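Local atomic coordinates of magnesium-protoporphyrin O-methyltransferase (Synechocystis sp., PDB entry 4QDJ), a protein that transfers a methyl group from S-adenosyl-L-methionine to Mg-protoporphyrin IX, forming its 13-monomethyl ester in chlorophyll biosynthesis. Residues G213-T217 against R218-S222; I149-L152 against A153-D157. All coordinates share one frame; numbering follows the deposited sequence. Where two conformers were deposited one is given.

Contact 1: residues G213-T217 against R218-S222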
ATOM      1  N   GLY A 213       3.794  13.705   3.544  1.00  6.94           N
ATOM      2  CA  GLY A 213       3.755  14.114   2.159  1.00  7.15           C
ATOM      3  C   GLY A 213       2.326  14.290   1.708  1.00  7.98           C
ATOM      4  O   GLY A 213       1.384  14.000   2.448  1.00  9.24           O
ATOM      5  N   MET A 214       2.164  14.768   0.484  1.00 10.00           N
ATOM      6  CA  MET A 214       0.839  14.977  -0.067  1.00 10.83           C
ATOM      7  C   MET A 214       0.904  14.978  -1.580  1.00 11.98           C
ATOM      8  O   MET A 214       1.640  15.759  -2.179  1.00 14.47           O
ATOM      9  CB  MET A 214       0.254  16.300   0.426  1.00 12.53           C
ATOM     10  CG  MET A 214      -1.142  16.587  -0.106  1.00 14.78           C
ATOM     11  SD  MET A 214      -2.375  15.454   0.563  1.00 16.84           S
ATOM     12  CE  MET A 214      -3.761  15.772  -0.525  1.00 17.33           C
ATOM     13  N   THR A 215       0.144  14.083  -2.198  1.00 10.94           N
ATOM     14  CA  THR A 215       0.005  14.099  -3.642  1.00 13.13           C
ATOM     15  C   THR A 215      -1.350  14.695  -3.968  1.00 14.38           C
ATOM     16  O   THR A 215      -2.378  14.223  -3.480  1.00 15.05           O
ATOM     17  CB  THR A 215       0.109  12.691  -4.247  1.00 14.34           C
ATOM     18  OG1 THR A 215       1.347  12.091  -3.847  1.00 16.61           O
ATOM     19  CG2 THR A 215       0.049  12.766  -5.769  1.00 15.56           C
ATOM     20  N   SER A 216      -1.348  15.744  -4.779  1.00 16.97           N
ATOM     21  CA  SER A 216      -2.579  16.418  -5.150  1.00 20.61           C
ATOM     22  C   SER A 216      -2.635  16.640  -6.652  1.00 24.03           C
ATOM     23  O   SER A 216      -1.892  17.455  -7.196  1.00 26.41           O
ATOM     24  CB  SER A 216      -2.698  17.761  -4.426  1.00 22.41           C
ATOM     25  OG  SER A 216      -2.704  17.588  -3.021  0.50 22.41           O
ATOM     26  N   THR A 217      -3.508  15.896  -7.320  1.00 23.83           N
ATOM     27  CA  THR A 217      -3.790  16.136  -8.727  1.00 25.44           C
ATOM     28  C   THR A 217      -5.277  16.425  -8.867  1.00 25.75           C
ATOM     29  O   THR A 217      -5.967  16.644  -7.873  1.00 27.24           O
ATOM     30  CB  THR A 217      -3.408  14.936  -9.610  1.00 25.74           C
ATOM     31  OG1 THR A 217      -4.269  13.830  -9.317  1.00 25.80           O
ATOM     32  CG2 THR A 217      -1.959  14.531  -9.370  1.00 25.86           C
ATOM     33  N   ARG A 218      -5.773  16.418 -10.097  1.00 25.22           N
ATOM     34  CA  ARG A 218      -7.168  16.751 -10.345  1.00 26.19           C
ATOM     35  C   ARG A 218      -8.129  15.711  -9.769  1.00 23.53           C
ATOM     36  O   ARG A 218      -9.161  16.060  -9.198  1.00 24.36           O
ATOM     37  CB  ARG A 218      -7.408  16.942 -11.845  1.00 30.32           C
ATOM     38  CG  ARG A 218      -8.789  17.458 -12.199  0.79 38.02           C
ATOM     39  CD  ARG A 218      -8.804  18.039 -13.603  0.70 25.82           C
ATOM     40  NE  ARG A 218     -10.159  18.324 -14.065  0.80 57.58           N
ATOM     41  CZ  ARG A 218     -10.456  19.220 -15.000  0.68 66.43           C
ATOM     42  NH1 ARG A 218      -9.493  19.933 -15.569  0.70 59.21           N
ATOM     43  NH2 ARG A 218     -11.718  19.410 -15.361  0.60 43.44           N
ATOM     44  N   PHE A 219      -7.779  14.435  -9.905  1.00 19.97           N
ATOM     45  CA  PHE A 219      -8.676  13.354  -9.503  1.00 19.42           C
ATOM     46  C   PHE A 219      -8.045  12.394  -8.502  1.00 19.86           C
ATOM     47  O   PHE A 219      -8.630  11.362  -8.174  1.00 22.16           O
ATOM     48  CB  PHE A 219      -9.138  12.566 -10.730  1.00 20.72           C
ATOM     49  CG  PHE A 219      -9.846  13.400 -11.754  1.00 21.13           C
ATOM     50  CD1 PHE A 219     -11.163  13.781 -11.562  1.00 22.93           C
ATOM     51  CD2 PHE A 219      -9.197  13.800 -12.911  1.00 20.49           C
ATOM     52  CE1 PHE A 219     -11.820  14.547 -12.504  1.00 24.10           C
ATOM     53  CE2 PHE A 219      -9.851  14.565 -13.857  1.00 22.63           C
ATOM     54  CZ  PHE A 219     -11.162  14.941 -13.653  1.00 23.34           C
ATOM     55  N   TYR A 220      -6.855  12.731  -8.022  1.00 16.44           N
ATOM     56  CA  TYR A 220      -6.139  11.860  -7.101  1.00 15.13           C
ATOM     57  C   TYR A 220      -5.592  12.660  -5.927  1.00 15.66           C
ATOM     58  O   TYR A 220      -4.871  13.640  -6.112  1.00 17.42           O
ATOM     59  CB  TYR A 220      -5.010  11.126  -7.833  1.00 14.66           C
ATOM     60  CG  TYR A 220      -4.146  10.248  -6.952  1.00 13.59           C
ATOM     61  CD1 TYR A 220      -4.473   8.916  -6.725  1.00 12.91           C
ATOM     62  CD2 TYR A 220      -2.994  10.748  -6.362  1.00 12.78           C
ATOM     63  CE1 TYR A 220      -3.677   8.112  -5.922  1.00 12.17           C
ATOM     64  CE2 TYR A 220      -2.196   9.955  -5.561  1.00 12.36           C
ATOM     65  CZ  TYR A 220      -2.538   8.639  -5.345  1.00 11.48           C
ATOM     66  OH  TYR A 220      -1.734   7.859  -4.546  1.00 12.07           O
ATOM     67  N   TYR A 221      -5.945  12.240  -4.718  1.00 15.92           N
ATOM     68  CA  TYR A 221      -5.503  12.923  -3.510  1.00 17.83           C
ATOM     69  C   TYR A 221      -5.030  11.898  -2.497  1.00 17.19           C
ATOM     70  O   TYR A 221      -5.798  11.040  -2.064  1.00 20.77           O
ATOM     71  CB  TYR A 221      -6.639  13.762  -2.925  1.00 22.08           C
ATOM     72  CG  TYR A 221      -7.236  14.742  -3.910  1.00 26.30           C
ATOM     73  CD1 TYR A 221      -6.726  16.028  -4.035  0.43 27.72           C
ATOM     74  CD2 TYR A 221      -8.306  14.380  -4.718  1.00 29.01           C
ATOM     75  CE1 TYR A 221      -7.267  16.927  -4.936  0.59 29.22           C
ATOM     76  CE2 TYR A 221      -8.851  15.269  -5.623  1.00 29.75           C
ATOM     77  CZ  TYR A 221      -8.330  16.542  -5.726  1.00 30.71           C
ATOM     78  OH  TYR A 221      -8.871  17.432  -6.625  0.47 30.04           O
ATOM     79  N   SER A 222      -3.759  11.984  -2.125  1.00 12.64           N
ATOM     80  CA  SER A 222      -3.181  11.006  -1.218  1.00 11.34           C
ATOM     81  C   SER A 222      -2.270  11.677  -0.204  1.00 10.72           C
ATOM     82  O   SER A 222      -1.219  12.214  -0.553  1.00 12.17           O
ATOM     83  CB  SER A 222      -2.412   9.941  -2.003  1.00 13.78           C
ATOM     84  OG  SER A 222      -2.087   8.837  -1.178  1.00 14.91           O
TER
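R218 and F219 carry the chain round from T217 to Y220 in a tight turn. Both backbone N-H groups of this corner are tied to the carboxylate of D39, which also bonds T217 OG1. Y220 closes the turn: T217 N donates to Y220 O at 2.9 Å, a nearly linear bond that runs almost along the C=O axis, while Y220 N returns only a weak bond to T217 OG1. With CG swung anti to the backbone N (chi1 177°), the Y220 ring lies obliquely across T215 and presents its edge, CE2 resting 3.6 Å from T215 CG2 with T215 CB close to the ring plane. Its hydroxyl bonds D135 and T47, so the ring is held at both ends. Y221 pairs with S216 as a non-hydrogen-bonded pair, and the T217 carbonyl oxygen approaches the Y221 ring obliquely, Y221 CZ lying 3.2 Å from T217 O. M214 CE lies 4.3 Å from Y221 CB. S222 and T215 form the hydrogen-bonded pair: T215 N reaches S222 O at 2.8 Å and S222 N reaches T215 O at 3.0 Å, with N-H...O angles of 175° and 167°. M214 SD sits 3.6 Å from S222 O, at the margin of this pair. The result is an antiparallel beta hairpin. Strand 207-216 is the outermost of the sheet on this side and strand 221-229 runs between it and strand 159-164, while helix 35-58 packs on the face that carries T215 and S222.

Contact 2: residues I149-L152 against A153-D157; sequences ISHL and ASLAD
S154 OG donates a short bond, 2.5 Å, to H151 O, approaching in the carbonyl plane on a lone pair. The rotation that makes this possible sets OG between the backbone N and the carbonyl carbon (chi1 75°), folding the hydroxyl back over the preceding turn. S154 N adds a weak bond to the same oxygen, and L155 CG lies 3.4 Å from H151 O. S154 OG also lies 4.0 Å above one face of the H151 ring, offset toward the rim. L155 is further fixed by its backbone, L155 N bonding L152 O at 3.0 Å from above the carbonyl plane, and its CD1 meets L152 CD2 at 4.4 Å. An alanine in place of L155 would probably open a gap beside L152 and leave the H151 carbonyl without its apolar cover. The backbone bonding changes along this stretch: A153 N to I149 O, 2.8 Å, and S154 N to S150 O span four residues, whereas L155 to L152 and A156 to A153 span three. The two patterns overlap at H151 O, to which S154 N and L155 N both also make weak bonds. Farther out, H151 NE2 bonds L124 O, and I149 packs on helix 195-204. L152 and L155 both lean on V131 of strand 130-133, as expected of the helix in a beta-alpha-beta crossover; here helix 142-155 links strands 130-133 and 159-164 in the Rossmann-like sheet of class I methyltransferases.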
ATOM      1  N   ILE A 149      -4.955  -0.511  10.889  1.00 12.78           N
ATOM      2  CA  ILE A 149      -3.750   0.212  11.279  1.00 13.26           C
ATOM      3  C   ILE A 149      -3.131  -0.386  12.539  1.00 13.89           C
ATOM      4  O   ILE A 149      -1.914  -0.545  12.627  1.00 13.48           O
ATOM      5  CB  ILE A 149      -4.037   1.712  11.489  1.00 12.67           C
ATOM      6  CG1 ILE A 149      -4.391   2.370  10.153  1.00 12.95           C
ATOM      7  CG2 ILE A 149      -2.837   2.406  12.115  1.00 13.85           C
ATOM      8  CD1 ILE A 149      -4.906   3.784  10.285  1.00 14.76           C
ATOM      9  N   SER A 150      -3.973  -0.727  13.510  1.00 15.10           N
ATOM     10  CA  SER A 150      -3.492  -1.323  14.750  0.69 15.55           C
ATOM     11  C   SER A 150      -2.799  -2.658  14.491  1.00 15.44           C
ATOM     12  O   SER A 150      -1.778  -2.965  15.104  1.00 16.62           O
ATOM     13  CB  SER A 150      -4.638  -1.492  15.749  0.69 16.44           C
ATOM     14  OG  SER A 150      -5.153  -0.230  16.140  0.69 16.88           O
ATOM     15  N   HIS A 151      -3.344  -3.447  13.572  1.00 14.01           N
ATOM     16  CA  HIS A 151      -2.713  -4.719  13.249  1.00 13.92           C
ATOM     17  C   HIS A 151      -1.379  -4.513  12.540  1.00 13.63           C
ATOM     18  O   HIS A 151      -0.390  -5.170  12.860  1.00 15.00           O
ATOM     19  CB  HIS A 151      -3.614  -5.607  12.395  1.00 15.04           C
ATOM     20  CG  HIS A 151      -3.026  -6.955  12.125  1.00 15.59           C
ATOM     21  ND1 HIS A 151      -3.010  -7.959  13.070  1.00 18.35           N
ATOM     22  CD2 HIS A 151      -2.401  -7.454  11.035  1.00 15.68           C
ATOM     23  CE1 HIS A 151      -2.419  -9.026  12.564  1.00 18.65           C
ATOM     24  NE2 HIS A 151      -2.036  -8.746  11.331  1.00 16.67           N
ATOM     25  N   LEU A 152      -1.359  -3.601  11.573  1.00 12.18           N
ATOM     26  CA  LEU A 152      -0.131  -3.290  10.853  1.00 11.20           C
ATOM     27  C   LEU A 152       0.939  -2.773  11.806  1.00 12.80           C
ATOM     28  O   LEU A 152       2.118  -3.113  11.677  1.00 13.82           O
ATOM     29  CB  LEU A 152      -0.399  -2.269   9.746  1.00 12.83           C
ATOM     30  CG  LEU A 152      -1.260  -2.762   8.582  1.00 14.87           C
ATOM     31  CD1 LEU A 152      -1.533  -1.628   7.610  1.00 17.43           C
ATOM     32  CD2 LEU A 152      -0.585  -3.927   7.869  1.00 17.47           C
ATOM     33  N   ALA A 153       0.518  -1.960  12.771  1.00 13.39           N
ATOM     34  CA  ALA A 153       1.434  -1.419  13.768  1.00 14.43           C
ATOM     35  C   ALA A 153       2.099  -2.537  14.565  1.00 15.09           C
ATOM     36  O   ALA A 153       3.273  -2.442  14.917  1.00 16.60           O
ATOM     37  CB  ALA A 153       0.705  -0.458  14.698  1.00 15.64           C
ATOM     38  N   SER A 154       1.350  -3.606  14.827  1.00 14.94           N
ATOM     39  CA  SER A 154       1.873  -4.730  15.600  1.00 16.86           C
ATOM     40  C   SER A 154       2.948  -5.501  14.837  1.00 17.20           C
ATOM     41  O   SER A 154       3.695  -6.283  15.425  1.00 20.76           O
ATOM     42  CB  SER A 154       0.743  -5.676  16.022  1.00 18.48           C
ATOM     43  OG  SER A 154       0.296  -6.470  14.935  1.00 19.66           O
ATOM     44  N   LEU A 155       3.020  -5.283  13.528  1.00 14.26           N
ATOM     45  CA  LEU A 155       4.016  -5.954  12.699  1.00 14.26           C
ATOM     46  C   LEU A 155       5.270  -5.104  12.544  1.00 13.34           C
ATOM     47  O   LEU A 155       6.311  -5.595  12.110  1.00 14.43           O
ATOM     48  CB  LEU A 155       3.442  -6.255  11.312  1.00 15.76           C
ATOM     49  CG  LEU A 155       2.074  -6.935  11.245  1.00 18.50           C
ATOM     50  CD1 LEU A 155       1.662  -7.136   9.792  1.00 20.87           C
ATOM     51  CD2 LEU A 155       2.085  -8.258  11.997  1.00 20.85           C
ATOM     52  N   ALA A 156       5.165  -3.826  12.895  1.00 12.84           N
ATOM     53  CA  ALA A 156       6.243  -2.872  12.651  1.00 13.41           C
ATOM     54  C   ALA A 156       7.139  -2.666  13.865  1.00 13.94           C
ATOM     55  O   ALA A 156       6.722  -2.082  14.865  1.00 14.61           O
ATOM     56  CB  ALA A 156       5.670  -1.538  12.188  1.00 14.10           C
ATOM     57  N   ASP A 157       8.379  -3.136  13.765  1.00 13.69           N
ATOM     58  CA  ASP A 157       9.361  -2.927  14.823  1.00 15.11           C
ATOM     59  C   ASP A 157       9.700  -1.450  14.983  1.00 14.74           C
ATOM     60  O   ASP A 157       9.933  -0.978  16.097  1.00 16.48           O
ATOM     61  CB  ASP A 157      10.642  -3.713  14.540  1.00 16.06           C
ATOM     62  CG  ASP A 157      10.478  -5.203  14.759  1.00 20.11           C
ATOM     63  OD1 ASP A 157       9.552  -5.602  15.496  0.47 20.18           O
ATOM     64  OD2 ASP A 157      11.286  -5.975  14.200  0.62 19.80           O
TER

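Contact 2 lies wholly before contact 1 in the chain; their centres are 25 Å apart and their nearest atoms about 13 Å, so neither touches the other. The sheet joins them indirectly. F207, at the start of the strand that ends in contact 1, packs on A153 and A156, and R229, at the far end of the returning strand, bonds A156 O. Contacts 1 and 2 both lie near the bound S-adenosylmethionine without touching it: the side chain of Y220 is about 6 Å from it and that of L152 about 8 Å. D135, which bonds Y220 and S222, follows strand 130-133, the same strand against which L152 and L155 pack.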